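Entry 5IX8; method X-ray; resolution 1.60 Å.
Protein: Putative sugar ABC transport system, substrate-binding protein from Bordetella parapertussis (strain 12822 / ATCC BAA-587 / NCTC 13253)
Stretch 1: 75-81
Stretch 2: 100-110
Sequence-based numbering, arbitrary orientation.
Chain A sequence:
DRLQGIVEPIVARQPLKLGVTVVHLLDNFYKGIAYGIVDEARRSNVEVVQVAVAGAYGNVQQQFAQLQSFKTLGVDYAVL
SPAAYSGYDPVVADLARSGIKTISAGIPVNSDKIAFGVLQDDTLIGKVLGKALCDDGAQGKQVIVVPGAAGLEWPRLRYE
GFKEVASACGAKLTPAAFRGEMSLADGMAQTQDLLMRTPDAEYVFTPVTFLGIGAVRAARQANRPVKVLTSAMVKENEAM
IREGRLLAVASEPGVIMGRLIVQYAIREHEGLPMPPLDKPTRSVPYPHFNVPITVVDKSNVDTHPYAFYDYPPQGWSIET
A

Stretch 1, residues 75-81: VDYAVLS
Stretch 2 100-110: IKTISAGIPVN

Two neighbouring parallel β-strands, Tyr 77 to Leu 80 and a second beginning at Lys 101, run side by side with a 25° angle between their N-to-C directions and bury 712 Å² between the stretches. Register pairs Tyr 77 with Lys 101, Ala 78 with Thr 102, Val 79 with Ile 103 and Leu 80 with Ser 104, at CA–CA separations of 4.9, 4.7, 4.7 and 5.2 Å. Extended backbones (phi/psi -99/137 at Ala 78, -108/130 at Ile 103) let alternate residues of each strand bond across: Ala 78 N donates to Lys 101 O (2.9 Å), Ile 103 N to Ala 78 O (2.7 Å), Leu 80 N to Ile 103 O (2.9 Å) and Ala 105 N to Leu 80 O (2.9 Å). At the start, Lys 101 N reaches Asp 76 O only weakly (3.4 Å).

Leu 80 has the largest area covered by the other stretch, 88 Å². Its side chain, in the t,p rotamer (chi1 170°, chi2 62°), lies on the same sheet face as those of Ala 78, Thr 102 and Ser 104; Leu 80 CB lies 4.1 Å from Thr 102 CG2, and Leu 80 CD2 meets Val 109 CG2 at 4.2 Å, beyond the strand. Leu 80 O also accepts from a water (2.9 Å) that donates to Ile 107 O (2.7 Å) and accepts from Ser 104 OG (2.6 Å), linking the end of the first strand to Ser 104 and to the loop that follows the second strand.

Ile 103 (m,t) occupies the other face with Tyr 77, Val 79 and Lys 101. Its CD1 packs obliquely against the Tyr 77 ring, 3.7 Å from Tyr 77 CD2, an apolar contact.

Ile 100 (m,t) packs just before the strand begins, its CG2 making apolar contacts with the methyls Val 75 CG2 (3.9 Å) and Ala 78 CB (4.4 Å).

At the far end, Val 79 CG1 touches Ala 105 CB (3.7 Å), while Ser 81 (chi1 m) donates from OG to Ala 105 O (2.8 Å), extending the cross-strand bonding through a side chain.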

ATOM      1  N   VAL A  75      -8.163 -23.473   5.347  1.00 20.11           N
ATOM      2  CA  VAL A  75      -7.126 -22.558   5.797  1.00 17.20           C
ATOM      3  C   VAL A  75      -7.347 -22.200   7.268  1.00 16.34           C
ATOM      4  O   VAL A  75      -8.448 -22.299   7.810  1.00 17.14           O
ATOM      5  CB  VAL A  75      -7.072 -21.302   4.915  1.00 18.40           C
ATOM      6  CG1 VAL A  75      -7.007 -21.668   3.438  1.00 17.09           C
ATOM      7  CG2 VAL A  75      -8.212 -20.385   5.196  1.00 19.60           C
ATOM      8  N   ASP A  76      -6.266 -21.807   7.926  1.00 14.33           N
ATOM      9  CA  ASP A  76      -6.330 -21.326   9.303  1.00 14.22           C
ATOM     10  C   ASP A  76      -6.464 -19.817   9.388  1.00 14.68           C
ATOM     11  O   ASP A  76      -7.144 -19.306  10.294  1.00 15.33           O
ATOM     12  CB  ASP A  76      -5.081 -21.787  10.063  1.00 16.25           C
ATOM     13  CG  ASP A  76      -4.968 -23.314  10.083  1.00 17.94           C
ATOM     14  OD1 ASP A  76      -5.791 -23.933  10.772  1.00 19.08           O
ATOM     15  OD2 ASP A  76      -4.099 -23.899   9.414  1.00 18.19           O
ATOM     16  N   TYR A  77      -5.881 -19.107   8.428  1.00 13.97           N
ATOM     17  CA  TYR A  77      -5.979 -17.660   8.320  1.00 14.01           C
ATOM     18  C   TYR A  77      -6.245 -17.294   6.879  1.00 14.00           C
ATOM     19  O   TYR A  77      -5.644 -17.860   5.960  1.00 14.62           O
ATOM     20  CB  TYR A  77      -4.707 -16.928   8.760  1.00 14.55           C
ATOM     21  CG  TYR A  77      -4.378 -17.199  10.194  1.00 14.10           C
ATOM     22  CD1 TYR A  77      -3.653 -18.319  10.548  1.00 15.06           C
ATOM     23  CD2 TYR A  77      -4.797 -16.338  11.207  1.00 15.44           C
ATOM     24  CE1 TYR A  77      -3.380 -18.594  11.869  1.00 15.67           C
ATOM     25  CE2 TYR A  77      -4.506 -16.605  12.537  1.00 16.08           C
ATOM     26  CZ  TYR A  77      -3.800 -17.736  12.857  1.00 16.85           C
ATOM     27  OH  TYR A  77      -3.532 -18.034  14.171  1.00 17.98           O
ATOM     28  N   ALA A  78      -7.122 -16.323   6.696  1.00 12.58           N
ATOM     29  CA  ALA A  78      -7.268 -15.628   5.426  1.00 12.54           C
ATOM     30  C   ALA A  78      -6.496 -14.332   5.523  1.00 12.79           C
ATOM     31  O   ALA A  78      -6.564 -13.663   6.547  1.00 15.62           O
ATOM     32  CB  ALA A  78      -8.749 -15.332   5.162  1.00 13.42           C
ATOM     33  N   VAL A  79      -5.751 -13.979   4.477  1.00 11.01           N
ATOM     34  CA  VAL A  79      -5.014 -12.720   4.423  1.00 11.19           C
ATOM     35  C   VAL A  79      -5.659 -11.868   3.340  1.00 11.98           C
ATOM     36  O   VAL A  79      -5.808 -12.326   2.208  1.00 13.32           O
ATOM     37  CB  VAL A  79      -3.525 -12.963   4.114  1.00 11.74           C
ATOM     38  CG1 VAL A  79      -2.757 -11.631   4.006  1.00 13.81           C
ATOM     39  CG2 VAL A  79      -2.915 -13.899   5.151  1.00 12.92           C
ATOM     40  N   LEU A  80      -6.057 -10.642   3.685  1.00 12.02           N
ATOM     41  CA  LEU A  80      -6.958  -9.850   2.862  1.00 11.68           C
ATOM     42  C   LEU A  80      -6.383  -8.458   2.626  1.00 12.44           C
ATOM     43  O   LEU A  80      -6.113  -7.731   3.585  1.00 11.82           O
ATOM     44  CB  LEU A  80      -8.329  -9.732   3.547  1.00 10.48           C
ATOM     45  CG  LEU A  80      -9.294  -8.739   2.908  1.00 11.77           C
ATOM     46  CD1 LEU A  80      -9.616  -9.183   1.458  1.00 12.59           C
ATOM     47  CD2 LEU A  80     -10.556  -8.615   3.809  1.00 13.27           C
ATOM     48  N   SER A  81      -6.212  -8.094   1.353  1.00 12.65           N
ATOM     49  CA  SER A  81      -6.100  -6.698   0.915  1.00 12.89           C
ATOM     50  C   SER A  81      -7.352  -6.402   0.114  1.00 13.04           C
ATOM     51  O   SER A  81      -7.495  -6.933  -0.994  1.00 13.44           O
ATOM     52  CB  SER A  81      -4.859  -6.471   0.049  1.00 12.93           C
ATOM     53  OG  SER A  81      -3.666  -6.785   0.733  1.00 13.10           O
ATOM     54  N   ILE A 100     -11.744 -19.507  11.294  1.00 16.41           N
ATOM     55  CA  ILE A 100     -10.752 -18.922  10.400  1.00 14.41           C
ATOM     56  C   ILE A 100     -10.638 -17.444  10.713  1.00 13.73           C
ATOM     57  O   ILE A 100     -11.599 -16.692  10.529  1.00 13.87           O
ATOM     58  CB  ILE A 100     -11.125 -19.125   8.930  1.00 16.43           C
ATOM     59  CG1 ILE A 100     -11.212 -20.628   8.631  1.00 18.00           C
ATOM     60  CG2 ILE A 100     -10.089 -18.440   8.019  1.00 15.71           C
ATOM     61  CD1 ILE A 100     -11.654 -20.935   7.226  1.00 19.53           C
ATOM     62  N   LYS A 101      -9.461 -17.029  11.166  1.00 13.02           N
ATOM     63  CA  LYS A 101      -9.187 -15.632  11.471  1.00 13.84           C
ATOM     64  C   LYS A 101      -8.700 -14.935  10.206  1.00 12.35           C
ATOM     65  O   LYS A 101      -8.125 -15.565   9.308  1.00 14.55           O
ATOM     66  CB  LYS A 101      -8.140 -15.516  12.589  1.00 14.95           C
ATOM     67  CG  LYS A 101      -8.669 -16.068  13.872  1.00 18.16           C
ATOM     68  CD  LYS A 101      -7.661 -15.939  15.002  1.00 21.06           C
ATOM     69  CE  LYS A 101      -8.255 -16.508  16.293  1.00 25.11           C
ATOM     70  NZ  LYS A 101      -7.505 -15.983  17.458  1.00 28.43           N
ATOM     71  N   THR A 102      -8.966 -13.637  10.117  1.00 10.95           N
ATOM     72  CA  THR A 102      -8.616 -12.859   8.937  1.00  9.69           C
ATOM     73  C   THR A 102      -7.567 -11.828   9.323  1.00 10.70           C
ATOM     74  O   THR A 102      -7.715 -11.124  10.330  1.00 12.51           O
ATOM     75  CB  THR A 102      -9.847 -12.170   8.326  1.00 11.24           C
ATOM     76  OG1 THR A 102     -10.773 -13.174   7.903  1.00 13.23           O
ATOM     77  CG2 THR A 102      -9.436 -11.403   7.081  1.00 11.93           C
ATOM     78  N   ILE A 103      -6.509 -11.762   8.530  1.00  9.84           N
ATOM     79  CA  ILE A 103      -5.410 -10.828   8.732  1.00  9.26           C
ATOM     80  C   ILE A 103      -5.499  -9.761   7.655  1.00  9.69           C
ATOM     81  O   ILE A 103      -5.568 -10.080   6.460  1.00 11.80           O
ATOM     82  CB  ILE A 103      -4.050 -11.549   8.668  1.00 10.10           C
ATOM     83  CG1 ILE A 103      -3.988 -12.635   9.760  1.00  9.47           C
ATOM     84  CG2 ILE A 103      -2.866 -10.544   8.768  1.00 12.90           C
ATOM     85  CD1 ILE A 103      -2.811 -13.652   9.576  1.00 11.94           C
ATOM     86  N   SER A 104      -5.447  -8.503   8.070  1.00  8.83           N
ATOM     87  CA  SER A 104      -5.437  -7.372   7.138  1.00  9.16           C
ATOM     88  C   SER A 104      -4.020  -7.132   6.645  1.00 10.85           C
ATOM     89  O   SER A 104      -3.092  -7.049   7.459  1.00 11.52           O
ATOM     90  CB  SER A 104      -5.963  -6.127   7.872  1.00  9.87           C
ATOM     91  OG  SER A 104      -5.688  -4.914   7.180  1.00 12.93           O
ATOM     92  N   ALA A 105      -3.837  -7.029   5.315  1.00 10.90           N
ATOM     93  CA  ALA A 105      -2.514  -6.815   4.733  1.00 11.61           C
ATOM     94  C   ALA A 105      -2.458  -5.518   3.942  1.00 10.99           C
ATOM     95  O   ALA A 105      -3.279  -5.301   3.040  1.00 12.09           O
ATOM     96  CB  ALA A 105      -2.144  -7.988   3.827  1.00 11.80           C
ATOM     97  N   GLY A 106      -1.473  -4.661   4.268  1.00  9.75           N
ATOM     98  CA  GLY A 106      -1.103  -3.522   3.434  1.00 10.13           C
ATOM     99  C   GLY A 106      -1.977  -2.283   3.503  1.00 11.18           C
ATOM    100  O   GLY A 106      -1.459  -1.166   3.513  1.00 11.36           O
ATOM    101  N   ILE A 107      -3.293  -2.460   3.504  1.00 10.97           N
ATOM    102  CA  ILE A 107      -4.233  -1.336   3.487  1.00 12.29           C
ATOM    103  C   ILE A 107      -5.385  -1.622   4.441  1.00 11.00           C
ATOM    104  O   ILE A 107      -5.712  -2.782   4.721  1.00 12.11           O
ATOM    105  CB  ILE A 107      -4.779  -1.090   2.069  1.00 15.24           C
ATOM    106  CG1 ILE A 107      -5.099  -2.445   1.400  1.00 16.28           C
ATOM    107  CG2 ILE A 107      -3.736  -0.300   1.249  1.00 15.78           C
ATOM    108  CD1 ILE A 107      -6.094  -2.325   0.269  1.00 18.06           C
ATOM    109  N   PRO A 108      -6.020  -0.560   4.969  1.00 10.59           N
ATOM    110  CA  PRO A 108      -7.094  -0.753   5.956  1.00 12.07           C
ATOM    111  C   PRO A 108      -8.333  -1.419   5.358  1.00 12.00           C
ATOM    112  O   PRO A 108      -8.674  -1.218   4.186  1.00 12.01           O
ATOM    113  CB  PRO A 108      -7.453   0.674   6.383  1.00 12.93           C
ATOM    114  CG  PRO A 108      -6.373   1.539   5.923  1.00 12.21           C
ATOM    115  CD  PRO A 108      -5.720   0.865   4.742  1.00 10.85           C
ATOM    116  N   VAL A 109      -9.038  -2.193   6.187  1.00 11.15           N
ATOM    117  CA  VAL A 109     -10.365  -2.675   5.823  1.00 11.10           C
ATOM    118  C   VAL A 109     -11.337  -2.327   6.954  1.00 10.98           C
ATOM    119  O   VAL A 109     -10.977  -2.309   8.144  1.00 10.83           O
ATOM    120  CB  VAL A 109     -10.339  -4.195   5.497  1.00 12.36           C
ATOM    121  CG1 VAL A 109      -9.915  -5.018   6.691  1.00 12.79           C
ATOM    122  CG2 VAL A 109     -11.663  -4.682   4.933  1.00 13.32           C
ATOM    123  N   ASN A 110     -12.587  -2.047   6.577  1.00 11.25           N
ATOM    124  CA  ASN A 110     -13.597  -1.574   7.524  1.00 12.59           C
ATOM    125  C   ASN A 110     -14.305  -2.752   8.194  1.00 12.75           C
ATOM    126  O   ASN A 110     -15.483  -3.035   7.954  1.00 14.98           O
ATOM    127  CB  ASN A 110     -14.587  -0.687   6.789  1.00 14.23           C
ATOM    128  CG  ASN A 110     -15.413   0.144   7.717  1.00 15.21           C
ATOM    129  OD1 ASN A 110     -15.090   0.310   8.901  1.00 17.12           O
ATOM    130  ND2 ASN A 110     -16.512   0.662   7.194  1.00 17.91           N
TER
HETATM  131  O   HOH W   1      -6.838  -5.184   4.879  1.00 15.48           O